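Local coordinates for large adhesion protein (Lap) involved in biofilm formation (Marinobacter hydrocarbonoclasticus, PDB 6XI3) that probably extends the ligand-binding part of a bacterial biofilm adhesin away from the cell through tandem Ig-like beta-sandwich domains joined at calcium-binding linkers, at residues D229-T234 against G312-T317; T318-V323 against T340-A345; V335-T340 against Y374-V379; N360-I365 against S382-G387; D388-A393 against S406-L411. All coordinates share one frame; numbering follows the deposited sequence.

Contact 1: residues D229-T234 against G312-T317; sequences DTVDST and GSLDAT. With CA (calcium ion), chain B.
With chi1 at -72°, Ser-233 carries OG on the opposite side of CB from its carbonyl carbon, and there OG accepts the backbone N-H of Asp-315. Asp-315 N lies 2.9 Å from Ser-233 OG, and the angle at the hydrogen, 167°, makes the bond nearly straight. Val-231 places CG1 anti to its own nitrogen (chi1 173°), which turns that methyl to the other segment: Val-231 CG1 stands 3.2 Å from Ser-313 O and 3.9 Å from Leu-314 CD1. The valine and leucine side chains meet at about a right angle, and Leu-314 CD1 also approaches Ser-233 OG to 3.6 Å. Strands 223-232 and 305-314, which end here, belong to different sheets of an Ig-like beta-sandwich; the sole direct hydrogen bond between the segments runs from backbone to side chain. Past the serine, Ala-316 CB comes within 3.3 Å of Ser-233 O. One water donates to two carbonyls, at 2.9 Å from Ser-233 O and 2.7 Å from Ala-316 O. Asp-315 OD1 and Thr-317 O bind the calcium ion of the linker to the next domain, together with Asp-289, Asp-343, Asn-399 and a water.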
# COMPACT_ATOMS: atom_id res chain seq x y z
N ASP A 229 -9.88 17.56 17.45
CA ASP A 229 -11.12 18.33 17.16
C ASP A 229 -11.67 18.94 18.45
O ASP A 229 -12.00 20.11 18.43
CB ASP A 229 -12.14 17.46 16.44
CG ASP A 229 -11.56 16.96 15.12
OD1 ASP A 229 -10.70 17.66 14.56
OD2 ASP A 229 -11.93 15.89 14.68
N THR A 230 -11.78 18.16 19.53
CA THR A 230 -12.45 18.60 20.77
C THR A 230 -11.87 17.76 21.90
O THR A 230 -11.65 16.56 21.72
CB THR A 230 -14.00 18.57 20.66
OG1 THR A 230 -14.58 19.35 21.71
CG2 THR A 230 -14.62 17.22 20.85
N VAL A 231 -11.60 18.40 23.02
CA VAL A 231 -11.48 17.71 24.32
C VAL A 231 -12.69 18.13 25.16
O VAL A 231 -12.80 19.31 25.54
CB VAL A 231 -10.15 18.03 25.01
CG1 VAL A 231 -10.12 17.44 26.42
CG2 VAL A 231 -8.97 17.54 24.18
N ASP A 232 -13.59 17.20 25.43
CA ASP A 232 -14.77 17.50 26.27
C ASP A 232 -14.36 17.21 27.71
O ASP A 232 -14.31 16.03 28.09
CB ASP A 232 -15.98 16.71 25.77
CG ASP A 232 -17.24 17.05 26.55
OD1 ASP A 232 -17.12 17.49 27.75
OD2 ASP A 232 -18.33 16.87 25.98
N SER A 233 -13.98 18.24 28.47
CA SER A 233 -13.47 18.08 29.85
C SER A 233 -14.60 17.67 30.81
O SER A 233 -14.30 17.12 31.88
CB SER A 233 -12.75 19.35 30.32
OG SER A 233 -11.49 19.45 29.64
N THR A 234 -15.86 17.92 30.47
CA THR A 234 -17.04 17.48 31.29
C THR A 234 -17.23 15.96 31.13
O THR A 234 -17.23 15.24 32.14
CB THR A 234 -18.29 18.29 30.90
OG1 THR A 234 -17.94 19.66 31.15
CG2 THR A 234 -19.53 17.88 31.67
N GLY A 312 -3.30 19.09 22.83
CA GLY A 312 -4.65 19.34 23.38
C GLY A 312 -4.53 19.74 24.84
O GLY A 312 -3.40 19.82 25.35
N SER A 313 -5.66 19.97 25.50
CA SER A 313 -5.68 20.45 26.90
C SER A 313 -6.90 19.87 27.60
O SER A 313 -7.97 19.77 26.96
CB SER A 313 -5.65 21.95 26.93
OG SER A 313 -5.52 22.40 28.26
N LEU A 314 -6.70 19.38 28.82
CA LEU A 314 -7.74 18.70 29.62
C LEU A 314 -7.88 19.51 30.90
O LEU A 314 -6.84 19.89 31.49
CB LEU A 314 -7.31 17.25 29.88
CG LEU A 314 -8.26 16.39 30.71
CD1 LEU A 314 -9.65 16.35 30.10
CD2 LEU A 314 -7.71 14.98 30.89
N ASP A 315 -9.12 19.85 31.23
CA ASP A 315 -9.43 20.60 32.48
C ASP A 315 -10.72 20.04 33.06
O ASP A 315 -11.73 20.78 33.03
CB ASP A 315 -9.47 22.11 32.19
CG ASP A 315 -9.49 22.97 33.45
OD1 ASP A 315 -9.43 22.40 34.54
OD2 ASP A 315 -9.54 24.22 33.30
N ALA A 316 -10.70 18.78 33.49
CA ALA A 316 -11.91 18.09 34.04
C ALA A 316 -12.16 18.50 35.51
O ALA A 316 -13.28 18.37 35.97
CB ALA A 316 -11.76 16.60 33.90
N THR A 317 -11.16 19.04 36.19
CA THR A 317 -11.23 19.44 37.63
C THR A 317 -10.77 20.90 37.78
O THR A 317 -9.62 21.23 37.43
CB THR A 317 -10.38 18.51 38.50
OG1 THR A 317 -10.77 17.16 38.24
CG2 THR A 317 -10.50 18.81 39.98
CA CA B . -7.96 21.67 36.09
O HOH W 1 -15.14 16.96 34.64
O HOH W 2 -7.83 23.90 36.93

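Contact 2: residues T318-V323 against T340-A345; sequences TGALTV and TTADVA. With CA (calcium ion), chain B.
Thr-322 and Thr-340 meet through their hydroxyls, and the side chain of Thr-322 can be followed outward. Its CB lies 3.6 Å from Thr-340 OG1. From there the threonine forks: Thr-322 OG1 forms a 2.6 Å hydrogen bond with Thr-340 OG1, while Thr-322 CG2 rests 3.5 Å from that same oxygen. Both threonines set OG1 between backbone N and carbonyl carbon (chi1 69° and 63°), which turns the two hydroxyls to each other. On the other face of the sheet, Leu-321 CD1 packs on Thr-341 CG2 at 3.8 Å, and Thr-341 OG1 bonds to Gly-372 O. These strands, 320-329 and 334-342, form an antiparallel hairpin of the sandwich, with Ala-320 and Ala-342 as a hydrogen-bonded pair joined by Ala-320 N to Ala-342 O at 3.0 Å and Ala-342 N to Ala-320 O at 2.9 Å. At the linker end, Asp-343 OD2 binds the calcium ion at 2.2 Å, and Gly-319 N donates to a water that is also a calcium ligand. Asp-343 OD1 makes a salt bridge to Arg-398. A carboxylate shared between metal and guanidinium is probably kept ionised. The two segments thus reach the calcium by different routes, 340-345 directly and 318-323 through water.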
# COMPACT_ATOMS: atom_id res chain seq x y z
N THR A 318 -11.62 21.72 38.35
CA THR A 318 -11.39 23.16 38.58
C THR A 318 -10.33 23.29 39.67
O THR A 318 -10.59 22.78 40.71
CB THR A 318 -12.69 23.82 39.03
OG1 THR A 318 -13.58 23.58 37.95
CG2 THR A 318 -12.57 25.30 39.31
N GLY A 319 -9.19 23.92 39.41
CA GLY A 319 -8.21 24.16 40.47
C GLY A 319 -8.86 24.90 41.63
O GLY A 319 -9.72 25.79 41.36
N ALA A 320 -8.49 24.56 42.86
CA ALA A 320 -8.86 25.37 44.04
C ALA A 320 -7.84 25.17 45.16
O ALA A 320 -7.19 24.10 45.27
CB ALA A 320 -10.27 25.04 44.48
N LEU A 321 -7.74 26.19 46.00
CA LEU A 321 -6.96 26.10 47.25
C LEU A 321 -7.74 26.85 48.34
O LEU A 321 -8.21 27.99 48.07
CB LEU A 321 -5.57 26.70 47.01
CG LEU A 321 -4.66 26.63 48.23
CD1 LEU A 321 -3.21 26.39 47.86
CD2 LEU A 321 -4.83 27.87 49.09
N THR A 322 -7.88 26.24 49.51
CA THR A 322 -8.31 26.92 50.76
C THR A 322 -7.16 26.98 51.76
O THR A 322 -6.34 26.06 51.78
CB THR A 322 -9.47 26.21 51.46
OG1 THR A 322 -8.99 24.96 51.98
CG2 THR A 322 -10.66 25.99 50.55
N VAL A 323 -7.15 27.98 52.64
CA VAL A 323 -6.25 27.98 53.82
C VAL A 323 -7.10 28.36 55.04
O VAL A 323 -8.09 29.10 54.87
CB VAL A 323 -5.06 28.93 53.63
CG1 VAL A 323 -5.50 30.38 53.61
CG2 VAL A 323 -4.01 28.71 54.70
N THR A 340 -6.80 22.86 51.94
CA THR A 340 -7.25 21.83 50.99
C THR A 340 -6.90 22.35 49.62
O THR A 340 -6.78 23.58 49.44
CB THR A 340 -8.76 21.52 51.11
OG1 THR A 340 -9.49 22.70 50.76
CG2 THR A 340 -9.17 21.07 52.49
N THR A 341 -6.83 21.42 48.67
CA THR A 341 -6.61 21.76 47.25
C THR A 341 -7.47 20.84 46.40
O THR A 341 -7.78 19.75 46.83
CB THR A 341 -5.12 21.73 46.85
OG1 THR A 341 -4.58 20.42 46.98
CG2 THR A 341 -4.26 22.70 47.61
N ALA A 342 -7.82 21.32 45.22
CA ALA A 342 -8.37 20.52 44.11
C ALA A 342 -7.50 20.77 42.88
O ALA A 342 -7.10 21.93 42.67
CB ALA A 342 -9.83 20.89 43.90
N ASP A 343 -7.14 19.70 42.16
CA ASP A 343 -6.33 19.72 40.91
C ASP A 343 -4.93 20.32 41.15
O ASP A 343 -4.37 20.97 40.22
CB ASP A 343 -7.03 20.48 39.79
CG ASP A 343 -6.52 19.97 38.43
OD1 ASP A 343 -6.10 18.79 38.39
OD2 ASP A 343 -6.48 20.75 37.48
N VAL A 344 -4.36 20.12 42.34
CA VAL A 344 -2.92 20.37 42.62
C VAL A 344 -2.26 19.00 42.83
O VAL A 344 -2.66 18.32 43.76
CB VAL A 344 -2.72 21.26 43.85
CG1 VAL A 344 -1.25 21.51 44.10
CG2 VAL A 344 -3.46 22.58 43.72
N ALA A 345 -1.32 18.62 41.97
CA ALA A 345 -0.61 17.32 42.01
C ALA A 345 -0.07 17.15 43.42
O ALA A 345 0.49 18.08 43.99
CB ALA A 345 0.51 17.28 40.98
CA CA B . -7.96 21.67 36.09
O HOH W 2 -7.83 23.90 36.93

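Contact 3: residues V335-T340 against Y374-V379; sequences VDLSGT and YSLTGV
Gly-339 and Tyr-374 form the tight end of an antiparallel strand pair in the three-stranded sheet of an Ig-like sandwich, in which strand 334-342 is central and strand 374-380 lies at the edge. Gly-339 CA sits over one face of the Tyr-374 ring, 3.7 Å from its centroid and 29° off the normal, a CH-pi contact. The tyrosine reaches under the neighbouring strand because CG takes the crowded position between N and the carbonyl carbon (chi1 66°). Gly-339, having no side chain, lets the ring lie close against the backbone, with Gly-339 CA 3.3 Å from Tyr-374 CE1. The ring's hydroxyl passes on to bond Thr-322 O. On the same buried face, Leu-337 CB meets Leu-376 CD1 at 4.2 Å, and Val-335 CG2 meets Val-379 CB at 3.9 Å. Strands 349-356 and 361-367 of the other sheet cover Leu-376, so this face belongs to the core.

The outer face is looser and more polar. Ser-338 CB and Ser-375 CB are 4.1 Å apart, with Ser-338 OG bonded to Asp-326, while Ser-375 and Thr-377 are exposed. At the far end of the pair from Gly-339 the register slips by one residue, for Gly-378 and Val-379 both face Val-335 in a G1 beta bulge, Gly-378 having positive phi. Val-379 N donates to Val-335 O at 3.0 Å. The preceding N-H is held by a side chain: Gly-378 N lies 2.8 Å from Asp-336 OD1, with 168° at the hydrogen.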
# COMPACT_ATOMS: atom_id res chain seq x y z
N VAL A 335 1.73 29.79 65.07
CA VAL A 335 0.42 29.55 64.43
C VAL A 335 0.40 28.13 63.86
O VAL A 335 1.47 27.59 63.54
CB VAL A 335 0.06 30.60 63.37
CG1 VAL A 335 -0.01 31.99 63.99
CG2 VAL A 335 1.01 30.59 62.19
N ASP A 336 -0.77 27.52 63.85
CA ASP A 336 -1.02 26.26 63.11
C ASP A 336 -1.95 26.65 61.97
O ASP A 336 -2.94 27.35 62.25
CB ASP A 336 -1.59 25.16 64.01
CG ASP A 336 -0.73 24.77 65.21
OD1 ASP A 336 0.47 25.09 65.25
OD2 ASP A 336 -1.28 24.14 66.10
N LEU A 337 -1.62 26.22 60.75
CA LEU A 337 -2.35 26.51 59.49
C LEU A 337 -2.71 25.16 58.87
O LEU A 337 -1.98 24.23 59.09
CB LEU A 337 -1.44 27.27 58.52
CG LEU A 337 -0.81 28.55 59.05
CD1 LEU A 337 0.15 29.09 58.03
CD2 LEU A 337 -1.88 29.58 59.37
N SER A 338 -3.80 25.09 58.12
CA SER A 338 -4.14 23.90 57.31
C SER A 338 -4.85 24.37 56.04
O SER A 338 -5.30 25.53 56.02
CB SER A 338 -5.01 22.95 58.08
OG SER A 338 -6.12 23.63 58.60
N GLY A 339 -4.97 23.48 55.05
CA GLY A 339 -5.72 23.83 53.84
C GLY A 339 -6.10 22.62 53.03
O GLY A 339 -5.72 21.51 53.41
N THR A 340 -6.80 22.86 51.94
CA THR A 340 -7.25 21.83 50.99
C THR A 340 -6.90 22.35 49.62
O THR A 340 -6.78 23.58 49.44
CB THR A 340 -8.76 21.52 51.11
OG1 THR A 340 -9.49 22.70 50.76
CG2 THR A 340 -9.17 21.07 52.49
N TYR A 374 -2.91 20.01 53.20
CA TYR A 374 -1.58 20.47 53.62
C TYR A 374 -1.76 21.06 55.02
O TYR A 374 -2.87 21.43 55.37
CB TYR A 374 -0.96 21.48 52.65
CG TYR A 374 -1.65 22.81 52.54
CD1 TYR A 374 -2.71 22.99 51.66
CD2 TYR A 374 -1.28 23.87 53.33
CE1 TYR A 374 -3.38 24.19 51.57
CE2 TYR A 374 -1.95 25.08 53.27
CZ TYR A 374 -3.01 25.23 52.39
OH TYR A 374 -3.63 26.41 52.30
N SER A 375 -0.69 21.11 55.78
CA SER A 375 -0.73 21.83 57.07
C SER A 375 0.66 22.31 57.45
O SER A 375 1.63 21.76 56.95
CB SER A 375 -1.37 20.98 58.13
OG SER A 375 -0.63 19.82 58.37
N LEU A 376 0.71 23.32 58.31
CA LEU A 376 1.95 23.79 58.96
C LEU A 376 1.62 23.97 60.44
O LEU A 376 0.59 24.57 60.74
CB LEU A 376 2.46 25.10 58.32
CG LEU A 376 2.66 25.06 56.80
CD1 LEU A 376 1.39 25.46 56.07
CD2 LEU A 376 3.78 25.96 56.37
N THR A 377 2.46 23.46 61.32
CA THR A 377 2.21 23.49 62.76
C THR A 377 3.43 24.12 63.42
O THR A 377 4.55 23.95 62.93
CB THR A 377 1.79 22.09 63.22
OG1 THR A 377 2.87 21.24 62.89
CG2 THR A 377 0.56 21.56 62.51
N GLY A 378 3.20 24.93 64.45
CA GLY A 378 4.29 25.55 65.21
C GLY A 378 5.08 26.56 64.41
O GLY A 378 6.26 26.71 64.70
N VAL A 379 4.46 27.28 63.48
CA VAL A 379 5.16 28.31 62.66
C VAL A 379 5.51 29.50 63.57
O VAL A 379 4.60 30.05 64.23
CB VAL A 379 4.33 28.72 61.43
CG1 VAL A 379 4.97 29.87 60.68
CG2 VAL A 379 4.08 27.56 60.48

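Contact 4: residues N360-I365 against S382-G387; sequences NVVNAI and SSLVDG. With NA (sodium ion), chain H; CA (calcium ion), chain C.
Asn-360, Leu-384 and Val-362 provide most of the surface buried in this contact, which contains no hydrogen bond between its segments. Leu-384 is the common partner. Its CG stands anti to the carbonyl carbon (chi1 -58°); CD1 continues the chain outward, and CD2, the branch turned back, meets the start of strand 361-367. There Leu-384 CD2 touches Asn-360 CB at 3.7 Å and Val-362 CG2 at 4.1 Å, the leucine and valine side chains crossing at a slant.

Asn-360 touches the loop with CB, and its amide nitrogen lies near the loop beyond. Asn-360 ND2 is 4.0 Å from Ser-383 O and 4.1 Å from Val-385 CG1, its side chain roughly perpendicular to that of the valine. Val-362 supplies one methyl: Val-362 CG2 lies 3.6 Å from Ser-383 OG, on the more exposed side of the contact. Inward, Leu-384 continues onto Ile-354 and Leu-411, and Val-362 onto Val-379, joining this surface patch to the core of the sandwich.

Past the leucine the loop becomes a metal-binding segment. Val-385 O binds a sodium ion at 2.6 Å, completed by Ser-357 and Asp-388, and Asp-386 OD2 binds a calcium ion at 2.5 Å with Asp-412, Thr-414 and a water. The latter site repeats the first two aspartates and the threonine of the inter-domain calcium sites, without their third aspartate and asparagine, at the C-terminal end of the chain.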
# COMPACT_ATOMS: atom_id res chain seq x y z
N ASN A 360 5.35 43.44 58.38
CA ASN A 360 6.38 42.37 58.57
C ASN A 360 5.82 41.05 58.01
O ASN A 360 4.60 40.89 57.98
CB ASN A 360 6.76 42.18 60.03
CG ASN A 360 7.30 43.44 60.65
OD1 ASN A 360 8.20 44.06 60.08
ND2 ASN A 360 6.79 43.80 61.81
N VAL A 361 6.67 40.19 57.48
CA VAL A 361 6.18 38.97 56.76
C VAL A 361 6.98 37.78 57.27
O VAL A 361 8.19 37.90 57.45
CB VAL A 361 6.24 39.11 55.23
CG1 VAL A 361 5.82 37.82 54.53
CG2 VAL A 361 5.36 40.24 54.73
N VAL A 362 6.27 36.68 57.51
CA VAL A 362 6.86 35.33 57.71
C VAL A 362 6.51 34.51 56.47
O VAL A 362 5.33 34.51 56.09
CB VAL A 362 6.36 34.62 58.98
CG1 VAL A 362 6.72 33.14 58.94
CG2 VAL A 362 6.91 35.28 60.23
N ASN A 363 7.51 33.86 55.88
CA ASN A 363 7.37 33.00 54.69
C ASN A 363 7.61 31.54 55.13
O ASN A 363 8.55 31.28 55.89
CB ASN A 363 8.35 33.36 53.57
CG ASN A 363 8.23 34.81 53.11
OD1 ASN A 363 7.29 35.18 52.41
ND2 ASN A 363 9.20 35.63 53.50
N ALA A 364 6.77 30.63 54.65
CA ALA A 364 6.90 29.19 54.90
C ALA A 364 6.49 28.45 53.63
O ALA A 364 5.85 29.06 52.74
CB ALA A 364 6.05 28.82 56.10
N ILE A 365 6.82 27.16 53.58
CA ILE A 365 6.58 26.26 52.43
C ILE A 365 6.30 24.87 52.99
O ILE A 365 7.03 24.41 53.91
CB ILE A 365 7.76 26.24 51.43
CG1 ILE A 365 8.30 27.63 51.09
CG2 ILE A 365 7.34 25.52 50.17
CD1 ILE A 365 9.45 27.63 50.06
N SER A 382 7.14 35.06 66.11
CA SER A 382 7.76 35.96 67.13
C SER A 382 8.30 37.25 66.48
O SER A 382 8.49 38.22 67.22
CB SER A 382 8.82 35.26 67.95
OG SER A 382 9.88 34.78 67.13
N SER A 383 8.54 37.29 65.16
CA SER A 383 8.99 38.51 64.44
C SER A 383 7.81 39.43 64.11
O SER A 383 8.07 40.54 63.65
CB SER A 383 9.76 38.16 63.16
OG SER A 383 8.89 37.59 62.19
N LEU A 384 6.56 38.99 64.27
CA LEU A 384 5.38 39.83 63.94
C LEU A 384 4.96 40.61 65.19
O LEU A 384 5.31 40.17 66.29
CB LEU A 384 4.24 38.95 63.43
CG LEU A 384 4.59 38.09 62.21
CD1 LEU A 384 3.35 37.40 61.63
CD2 LEU A 384 5.26 38.95 61.14
N VAL A 385 4.15 41.65 65.01
CA VAL A 385 3.70 42.52 66.13
C VAL A 385 2.21 42.29 66.36
O VAL A 385 1.49 41.84 65.43
CB VAL A 385 4.01 44.01 65.89
CG1 VAL A 385 5.50 44.23 65.71
CG2 VAL A 385 3.22 44.60 64.74
N ASP A 386 1.74 42.61 67.57
CA ASP A 386 0.32 42.44 67.93
C ASP A 386 -0.57 43.21 66.96
O ASP A 386 -0.13 44.25 66.44
CB ASP A 386 0.10 42.85 69.39
CG ASP A 386 0.61 41.81 70.36
OD1 ASP A 386 1.23 40.78 69.91
OD2 ASP A 386 0.36 42.01 71.54
N GLY A 387 -1.77 42.69 66.76
CA GLY A 387 -2.82 43.23 65.89
C GLY A 387 -3.19 42.20 64.83
O GLY A 387 -2.92 40.99 65.04
NA NA H . -0.24 42.75 63.72
CA CA C . -1.36 42.94 73.03
O HOH W 3 -2.76 43.62 71.34

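Contact 5: residues D388-A393 against S406-L411; sequences DLTVEA and SANGAL. With NA (sodium ion), chain H.
Val-391 N donates to Ala-407 O at 2.7 Å with 172° at the hydrogen, the shortest hydrogen bond across this pair of strands and a nearly straight one. Ala-407 N returns the bond to Val-391 O at 2.9 Å. Leu-389 and Gly-409 form the second hydrogen-bonded pair, with Leu-389 N to Gly-409 O at 2.8 Å, although here the donor stands well above the carbonyl plane, 49° out of it. These bonds build the antiparallel hairpin of strands 387-396 and 402-411, the latter an outermost strand of the four-stranded sheet of the sandwich.

The two faces differ. Inward, Leu-389 reaches past Gly-409 to lay its branch against the next inward residue, Leu-389 CG being 4.0 Å from Leu-411 CB; both leucines are buried. Val-391 beside Ala-407 continues this apolar side and touches Val-323 and Ile-354. Outward, Thr-390 and Asn-408 lie side by side, pointing the same way, with Thr-390 OG1 3.5 Å from Asn-408 ND2. Glu-392 bends at chi2 (80°), which turns the carboxylate across to the partner strand and brings Glu-392 OE1 to 3.4 Å from Ser-406 CB.

At the strand's beginning the carbonyl of Asp-388 turns to a metal: Asp-388 O binds the sodium ion at 2.8 Å, alongside Val-385 and Ser-357. The register is thus set by four backbone bonds, and one main-chain oxygen is probably polarised by the ion.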
# COMPACT_ATOMS: atom_id res chain seq x y z
N ASP A 388 -3.76 42.67 63.71
CA ASP A 388 -4.30 41.79 62.65
C ASP A 388 -3.17 40.92 62.09
O ASP A 388 -2.00 41.36 62.05
CB ASP A 388 -4.98 42.60 61.53
CG ASP A 388 -6.36 43.13 61.92
OD1 ASP A 388 -6.93 42.63 62.94
OD2 ASP A 388 -6.87 44.02 61.19
N LEU A 389 -3.54 39.71 61.69
CA LEU A 389 -2.68 38.77 60.93
C LEU A 389 -3.47 38.43 59.67
O LEU A 389 -4.67 38.18 59.79
CB LEU A 389 -2.42 37.48 61.71
CG LEU A 389 -1.50 37.56 62.92
CD1 LEU A 389 -1.18 36.16 63.43
CD2 LEU A 389 -0.21 38.31 62.61
N THR A 390 -2.78 38.41 58.53
CA THR A 390 -3.32 37.91 57.26
C THR A 390 -2.43 36.78 56.78
O THR A 390 -1.21 36.99 56.68
CB THR A 390 -3.41 39.01 56.19
OG1 THR A 390 -4.17 40.07 56.77
CG2 THR A 390 -4.08 38.50 54.93
N VAL A 391 -3.02 35.61 56.60
CA VAL A 391 -2.35 34.39 56.08
C VAL A 391 -2.72 34.31 54.60
O VAL A 391 -3.92 34.42 54.30
CB VAL A 391 -2.81 33.14 56.84
CG1 VAL A 391 -2.30 31.86 56.19
CG2 VAL A 391 -2.39 33.20 58.31
N GLU A 392 -1.72 34.17 53.72
CA GLU A 392 -1.94 33.94 52.27
C GLU A 392 -1.27 32.61 51.90
O GLU A 392 -0.12 32.39 52.28
CB GLU A 392 -1.43 35.15 51.48
CG GLU A 392 -1.44 34.96 49.96
CD GLU A 392 -2.79 35.16 49.29
OE1 GLU A 392 -3.78 35.47 50.00
OE2 GLU A 392 -2.86 35.02 48.05
N ALA A 393 -1.99 31.74 51.20
CA ALA A 393 -1.42 30.49 50.67
C ALA A 393 -1.61 30.44 49.15
O ALA A 393 -2.68 30.85 48.67
CB ALA A 393 -2.07 29.32 51.36
N SER A 406 -6.84 33.34 51.42
CA SER A 406 -6.35 34.07 52.61
C SER A 406 -7.20 33.70 53.82
O SER A 406 -8.31 33.12 53.67
CB SER A 406 -6.29 35.55 52.36
OG SER A 406 -7.60 36.09 52.31
N ALA A 407 -6.64 33.93 55.00
CA ALA A 407 -7.37 33.84 56.27
C ALA A 407 -6.84 34.93 57.20
O ALA A 407 -5.70 35.44 57.00
CB ALA A 407 -7.23 32.47 56.84
N ASN A 408 -7.68 35.32 58.14
CA ASN A 408 -7.45 36.50 58.99
C ASN A 408 -7.45 35.99 60.42
O ASN A 408 -8.20 35.05 60.73
CB ASN A 408 -8.51 37.58 58.79
CG ASN A 408 -8.50 38.16 57.39
OD1 ASN A 408 -9.51 38.09 56.70
ND2 ASN A 408 -7.38 38.72 56.96
N GLY A 409 -6.62 36.60 61.25
CA GLY A 409 -6.67 36.39 62.70
C GLY A 409 -5.97 37.53 63.38
O GLY A 409 -5.85 38.62 62.75
N ALA A 410 -5.46 37.26 64.57
CA ALA A 410 -4.90 38.28 65.47
C ALA A 410 -3.79 37.63 66.27
O ALA A 410 -3.87 36.41 66.57
CB ALA A 410 -5.99 38.86 66.34
N LEU A 411 -2.76 38.42 66.53
CA LEU A 411 -1.68 38.11 67.46
C LEU A 411 -1.83 39.01 68.68
O LEU A 411 -1.98 40.23 68.50
CB LEU A 411 -0.38 38.39 66.71
CG LEU A 411 0.91 38.21 67.49
CD1 LEU A 411 0.98 36.82 68.12
CD2 LEU A 411 2.08 38.46 66.57
NA NA H . -0.24 42.75 63.72

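Contacts 1 and 2 are centred 18 Å apart and meet at one calcium ion: 312-317 and 340-345 both supply ligands, so the metal joins the end of one sandwich to the start of the next. The other contacts lie within that second sandwich. Contacts 2 and 3 share Thr-340 and strand 334-342. Contact 5 belongs to the facing sheet and packs on both, with Val-323 CG2 3.9 Å from Val-391 CG1 and Leu-337 CD2 3.8 Å from Val-391 CG2. Contact 4 meets contact 3 where Ala-364 CB lies 3.7 Å from Leu-376 CD2. Contacts 4 and 5, centres about 10 Å apart, share the sodium ion, while contact 4 alone reaches the C-terminal calcium.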